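Side-chain contacts in putative dehydrogenase (PDB 6UUG), which oxidises methanesulfinate as the monooxygenase component, MsuC, of a two-component flavin-dependent system in bacterial sulfur assimilation: residues 207-211 with 212-216; 63-67 with 68-72. One frame throughout, in Å; residues are numbered along the deposited sequence.

In the fold
Contact 1 is the more buried of the two and also the one at a subunit interface: its loop, running from strand 202-204 to strand 221-228, touches helices 100-119 and 378-386 of its own chain and the second subunit as well. Contact 2 is partly buried and stays within its chain, where helix 58-67 gives way to the loop leading to helix 85-96. Helix 100-119 meets side chains of both, although their centres lie 23 Å apart and they do not touch. Their chemistry differs accordingly. In contact 1, indole and guanidinium groups donate to backbone carbonyls while an asparagine amide accepts from a backbone N-H, whereas contact 2 combines a serine hydroxyl and a bridging water with buried leucines.

Contact 1 of 2, residues 207-211 with 212-216; sequences DWNNI and GQRQT
Gly212 is tied back to Asn210 by an Asx turn: its N-H points almost straight at Asn210 OD1 (3.1 Å, 176°) and reaches a lone pair in the plane of the amide. The other end of that amide, ND2, is bonded to Thr370 of the second subunit, so the Asn210 side chain is held from both ends. At Gln213 it is the backbone oxygen that matters. Trp208 NE1 donates to Gln213 O over 2.8 Å, and the oxygen lies close to the indole plane, although the N-H comes in from above the carbonyl plane. With CG anti to the backbone N (chi1 178°), the indole swings toward the turn, and Asn210 CB lies over one of its faces, offset toward the rim. Gln213 also begins a type I beta turn ending at Thr216, within the loop that joins strands 202-204 and 221-228 of the beta region of this acyl-CoA dehydrogenase-like fold. Arg214 bends at chi3 (43°), which brings NH1 back to Asn210 O at 2.9 Å; that oxygen lies nearly in the guanidinium plane. Asn209 lies alongside, and its OD1 takes a bond from a water that is weakly linked to the same NH1. NE and NH2 are spent on the backbone oxygens of Asp51 and Glu52. Thr216 closes the turn: its OG1 gives Gln213 O a second donor at 2.9 Å.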
loop_
_atom_site.group_PDB
_atom_site.type_symbol
_atom_site.label_atom_id
_atom_site.label_comp_id
_atom_site.label_asym_id
_atom_site.label_seq_id
_atom_site.Cartn_x
_atom_site.Cartn_y
_atom_site.Cartn_z
ATOM N N ASP A 207 -29.233 -7.274 -23.927
ATOM C CA ASP A 207 -28.445 -8.438 -23.549
ATOM C C ASP A 207 -27.407 -8.112 -22.483
ATOM O O ASP A 207 -26.516 -8.931 -22.227
ATOM C CB ASP A 207 -27.755 -9.022 -24.783
ATOM C CG ASP A 207 -26.998 -7.970 -25.570
ATOM O OD1 ASP A 207 -27.485 -6.821 -25.639
ATOM O OD2 ASP A 207 -25.917 -8.285 -26.112
ATOM N N TRP A 208 -27.497 -6.933 -21.871
ATOM C CA TRP A 208 -26.528 -6.511 -20.867
ATOM C C TRP A 208 -26.452 -7.524 -19.730
ATOM O O TRP A 208 -27.445 -7.779 -19.042
ATOM C CB TRP A 208 -26.910 -5.132 -20.336
ATOM C CG TRP A 208 -26.001 -4.624 -19.264
ATOM C CD1 TRP A 208 -26.344 -4.311 -17.975
ATOM C CD2 TRP A 208 -24.593 -4.364 -19.381
ATOM N NE1 TRP A 208 -25.234 -3.870 -17.285
ATOM C CE2 TRP A 208 -24.149 -3.892 -18.126
ATOM C CE3 TRP A 208 -23.666 -4.486 -20.423
ATOM C CZ2 TRP A 208 -22.819 -3.534 -17.889
ATOM C CZ3 TRP A 208 -22.343 -4.132 -20.185
ATOM C CH2 TRP A 208 -21.933 -3.666 -18.926
ATOM N N ASN A 209 -25.262 -8.097 -19.537
ATOM C CA ASN A 209 -25.061 -9.150 -18.543
ATOM C C ASN A 209 -23.646 -8.979 -17.990
ATOM O O ASN A 209 -22.676 -9.448 -18.595
ATOM C CB ASN A 209 -25.269 -10.526 -19.165
ATOM C CG ASN A 209 -25.556 -11.601 -18.133
ATOM O OD1 ASN A 209 -26.064 -11.321 -17.042
ATOM N ND2 ASN A 209 -25.233 -12.845 -18.474
ATOM N N ASN A 210 -23.539 -8.313 -16.842
ATOM C CA ASN A 210 -22.251 -7.917 -16.290
ATOM C C ASN A 210 -22.244 -8.213 -14.794
ATOM O O ASN A 210 -23.300 -8.386 -14.183
ATOM C CB ASN A 210 -22.000 -6.435 -16.575
ATOM C CG ASN A 210 -20.556 -6.045 -16.415
ATOM O OD1 ASN A 210 -20.064 -5.931 -15.294
ATOM N ND2 ASN A 210 -19.868 -5.811 -17.536
ATOM N N ILE A 211 -21.043 -8.295 -14.202
ATOM C CA ILE A 211 -20.978 -8.617 -12.773
ATOM C C ILE A 211 -21.402 -7.427 -11.922
ATOM O O ILE A 211 -21.839 -7.604 -10.777
ATOM C CB ILE A 211 -19.579 -9.117 -12.359
ATOM C CG1 ILE A 211 -18.527 -8.027 -12.594
ATOM C CG2 ILE A 211 -19.251 -10.433 -13.073
ATOM C CD1 ILE A 211 -17.376 -8.042 -11.598
ATOM N N GLY A 212 -21.275 -6.201 -12.453
ATOM C CA GLY A 212 -21.739 -5.016 -11.766
ATOM C C GLY A 212 -22.563 -4.151 -12.705
ATOM O O GLY A 212 -22.668 -4.426 -13.905
ATOM N N GLN A 213 -23.141 -3.084 -12.138
ATOM C CA GLN A 213 -23.997 -2.169 -12.901
ATOM C C GLN A 213 -25.102 -2.923 -13.636
ATOM O O GLN A 213 -25.388 -2.660 -14.808
ATOM C CB GLN A 213 -23.171 -1.340 -13.888
ATOM C CG GLN A 213 -22.175 -0.407 -13.233
ATOM C CD GLN A 213 -22.827 0.544 -12.243
ATOM O OE1 GLN A 213 -22.992 0.214 -11.070
ATOM N NE2 GLN A 213 -23.201 1.735 -12.715
ATOM N N ARG A 214 -25.740 -3.861 -12.935
ATOM C CA ARG A 214 -26.557 -4.876 -13.594
ATOM C C ARG A 214 -27.926 -4.374 -14.040
ATOM O O ARG A 214 -28.691 -5.159 -14.611
ATOM C CB ARG A 214 -26.719 -6.087 -12.672
ATOM C CG ARG A 214 -25.400 -6.831 -12.459
ATOM C CD ARG A 214 -25.531 -8.069 -11.573
ATOM N NE ARG A 214 -26.710 -8.877 -11.882
ATOM C CZ ARG A 214 -26.828 -9.689 -12.935
ATOM N NH1 ARG A 214 -25.840 -9.806 -13.816
ATOM N NH2 ARG A 214 -27.950 -10.381 -13.113
ATOM N N GLN A 215 -28.256 -3.099 -13.815
ATOM C CA GLN A 215 -29.544 -2.565 -14.249
ATOM C C GLN A 215 -29.377 -1.279 -15.056
ATOM O O GLN A 215 -30.284 -0.444 -15.089
ATOM C CB GLN A 215 -30.477 -2.342 -13.057
ATOM C CG GLN A 215 -30.950 -3.649 -12.398
ATOM C CD GLN A 215 -32.165 -3.463 -11.498
ATOM O OE1 GLN A 215 -32.164 -2.629 -10.586
ATOM N NE2 GLN A 215 -33.223 -4.236 -11.762
ATOM N N THR A 216 -28.239 -1.120 -15.735
ATOM C CA THR A 216 -27.999 0.020 -16.617
ATOM C C THR A 216 -28.333 -0.262 -18.082
ATOM O O THR A 216 -28.190 0.641 -18.913
ATOM C CB THR A 216 -26.537 0.480 -16.514
ATOM O OG1 THR A 216 -25.660 -0.605 -16.868
ATOM C CG2 THR A 216 -26.228 0.945 -15.100
HETATM O O HOH W 1 -26.239 -12.929 -14.667
#

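Contact 2 of 2, residues 63-67 with 68-72; sequences ALRDS and GLLAL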
loop_
_atom_site.group_PDB
_atom_site.type_symbol
_atom_site.label_atom_id
_atom_site.label_comp_id
_atom_site.label_asym_id
_atom_site.label_seq_id
_atom_site.Cartn_x
_atom_site.Cartn_y
_atom_site.Cartn_z
ATOM N N ALA A 63 -40.582 5.907 -11.287
ATOM C CA ALA A 63 -40.525 6.760 -10.104
ATOM C C ALA A 63 -39.682 8.006 -10.358
ATOM O O ALA A 63 -39.993 9.085 -9.848
ATOM C CB ALA A 63 -39.979 5.972 -8.914
ATOM N N LEU A 64 -38.603 7.871 -11.134
ATOM C CA LEU A 64 -37.840 9.044 -11.559
ATOM C C LEU A 64 -38.671 9.950 -12.461
ATOM O O LEU A 64 -38.648 11.177 -12.306
ATOM C CB LEU A 64 -36.553 8.607 -12.270
ATOM C CG LEU A 64 -35.482 7.980 -11.372
ATOM C CD1 LEU A 64 -34.315 7.479 -12.227
ATOM C CD2 LEU A 64 -34.990 8.985 -10.362
ATOM N N ARG A 65 -39.411 9.367 -13.407
ATOM C CA ARG A 65 -40.291 10.164 -14.264
ATOM C C ARG A 65 -41.254 11.012 -13.441
ATOM O O ARG A 65 -41.387 12.221 -13.665
ATOM C CB ARG A 65 -41.067 9.254 -15.216
ATOM C CG ARG A 65 -40.250 8.708 -16.360
ATOM C CD ARG A 65 -41.073 7.794 -17.244
ATOM N NE ARG A 65 -40.307 7.445 -18.433
ATOM C CZ ARG A 65 -39.573 6.344 -18.563
ATOM N NH1 ARG A 65 -39.529 5.439 -17.592
ATOM N NH2 ARG A 65 -38.893 6.140 -19.685
ATOM N N ASP A 66 -41.907 10.398 -12.451
ATOM C CA ASP A 66 -42.897 11.103 -11.646
ATOM C C ASP A 66 -42.276 12.113 -10.687
ATOM O O ASP A 66 -42.964 13.044 -10.262
ATOM C CB ASP A 66 -43.738 10.085 -10.877
ATOM C CG ASP A 66 -44.548 9.188 -11.801
ATOM O OD1 ASP A 66 -44.748 9.572 -12.977
ATOM O OD2 ASP A 66 -44.979 8.104 -11.355
ATOM N N SER A 67 -40.988 11.965 -10.352
ATOM C CA SER A 67 -40.351 12.823 -9.352
ATOM C C SER A 67 -40.101 14.242 -9.843
ATOM O O SER A 67 -39.914 15.145 -9.018
ATOM C CB SER A 67 -39.009 12.223 -8.927
ATOM O OG SER A 67 -38.074 12.313 -9.998
ATOM N N GLY A 68 -40.059 14.453 -11.153
ATOM C CA GLY A 68 -39.609 15.703 -11.717
ATOM C C GLY A 68 -38.116 15.803 -11.951
ATOM O O GLY A 68 -37.676 16.717 -12.659
ATOM N N LEU A 69 -37.323 14.889 -11.391
ATOM C CA LEU A 69 -35.874 15.065 -11.425
ATOM C C LEU A 69 -35.269 14.832 -12.808
ATOM O O LEU A 69 -34.087 15.141 -13.001
ATOM C CB LEU A 69 -35.203 14.150 -10.391
ATOM C CG LEU A 69 -35.563 14.396 -8.918
ATOM C CD1 LEU A 69 -35.008 13.288 -8.002
ATOM C CD2 LEU A 69 -35.091 15.759 -8.431
ATOM N N LEU A 70 -36.021 14.303 -13.777
ATOM C CA LEU A 70 -35.461 14.244 -15.127
ATOM C C LEU A 70 -35.292 15.627 -15.743
ATOM O O LEU A 70 -34.587 15.764 -16.750
ATOM C CB LEU A 70 -36.315 13.367 -16.038
ATOM C CG LEU A 70 -36.377 11.878 -15.695
ATOM C CD1 LEU A 70 -37.177 11.126 -16.753
ATOM C CD2 LEU A 70 -34.970 11.261 -15.548
ATOM N N ALA A 71 -35.891 16.657 -15.152
ATOM C CA ALA A 71 -35.717 18.031 -15.601
ATOM C C ALA A 71 -34.777 18.814 -14.688
ATOM O O ALA A 71 -34.736 20.045 -14.755
ATOM C CB ALA A 71 -37.079 18.735 -15.693
ATOM N N LEU A 72 -34.011 18.114 -13.845
ATOM C CA LEU A 72 -33.198 18.793 -12.838
ATOM C C LEU A 72 -32.196 19.752 -13.473
ATOM O O LEU A 72 -32.000 20.876 -12.987
ATOM C CB LEU A 72 -32.476 17.751 -11.975
ATOM C CG LEU A 72 -31.612 18.259 -10.819
ATOM C CD1 LEU A 72 -32.463 19.113 -9.886
ATOM C CD2 LEU A 72 -31.013 17.070 -10.041
HETATM O O HOH W 2 -38.809 13.599 -14.051
#
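The last turn of helix 58-67 runs into Gly68, the first residue to leave helical angles; its phi is positive (88°), a conformation in which a beta carbon would collide with Ser67 O and which therefore suits glycine. Ahead of it, Ser67 N bonds to Leu64 O at 3.1 Å. Beyond it the chain coils again as a short 3-10 segment, with Ala71 N on Gly68 O and Leu72 N on Leu69 O. A water joins the two parts, accepting from Leu70 N and lying 2.9 Å from Arg65 O.

Ser67 does most of the side-chain work. Its OG sits between the backbone N and the carbonyl carbon (chi1 70°), where it can face both ways: it donates to Leu64 O at 2.6 Å and accepts from Leu69 N at 3.0 Å along a nearly straight N-H (167°). Leu64 O thus takes two donors from one residue, while CB and CG of Leu69 rest against the hydroxyl, each 3.4 Å from OG. Leu70 reaches back the other way, its CD1 coming to 3.9 Å from CG of Arg65 as the two chains cross obliquely. Extended from CG to NE, Arg65 brings NH1 to salt bridges with Asp62 and Asp173, and NH2 to Gln175. Leu64, Arg65 and Leu70 all touch Phe138, and Leu69 packs on Phe95 and Phe106. The arrangement is a helix end with a positive-phi glycine, spanned by an ST turn from Ser67 to Leu69, here within the helical N-terminal domain of the acyl-CoA dehydrogenase family.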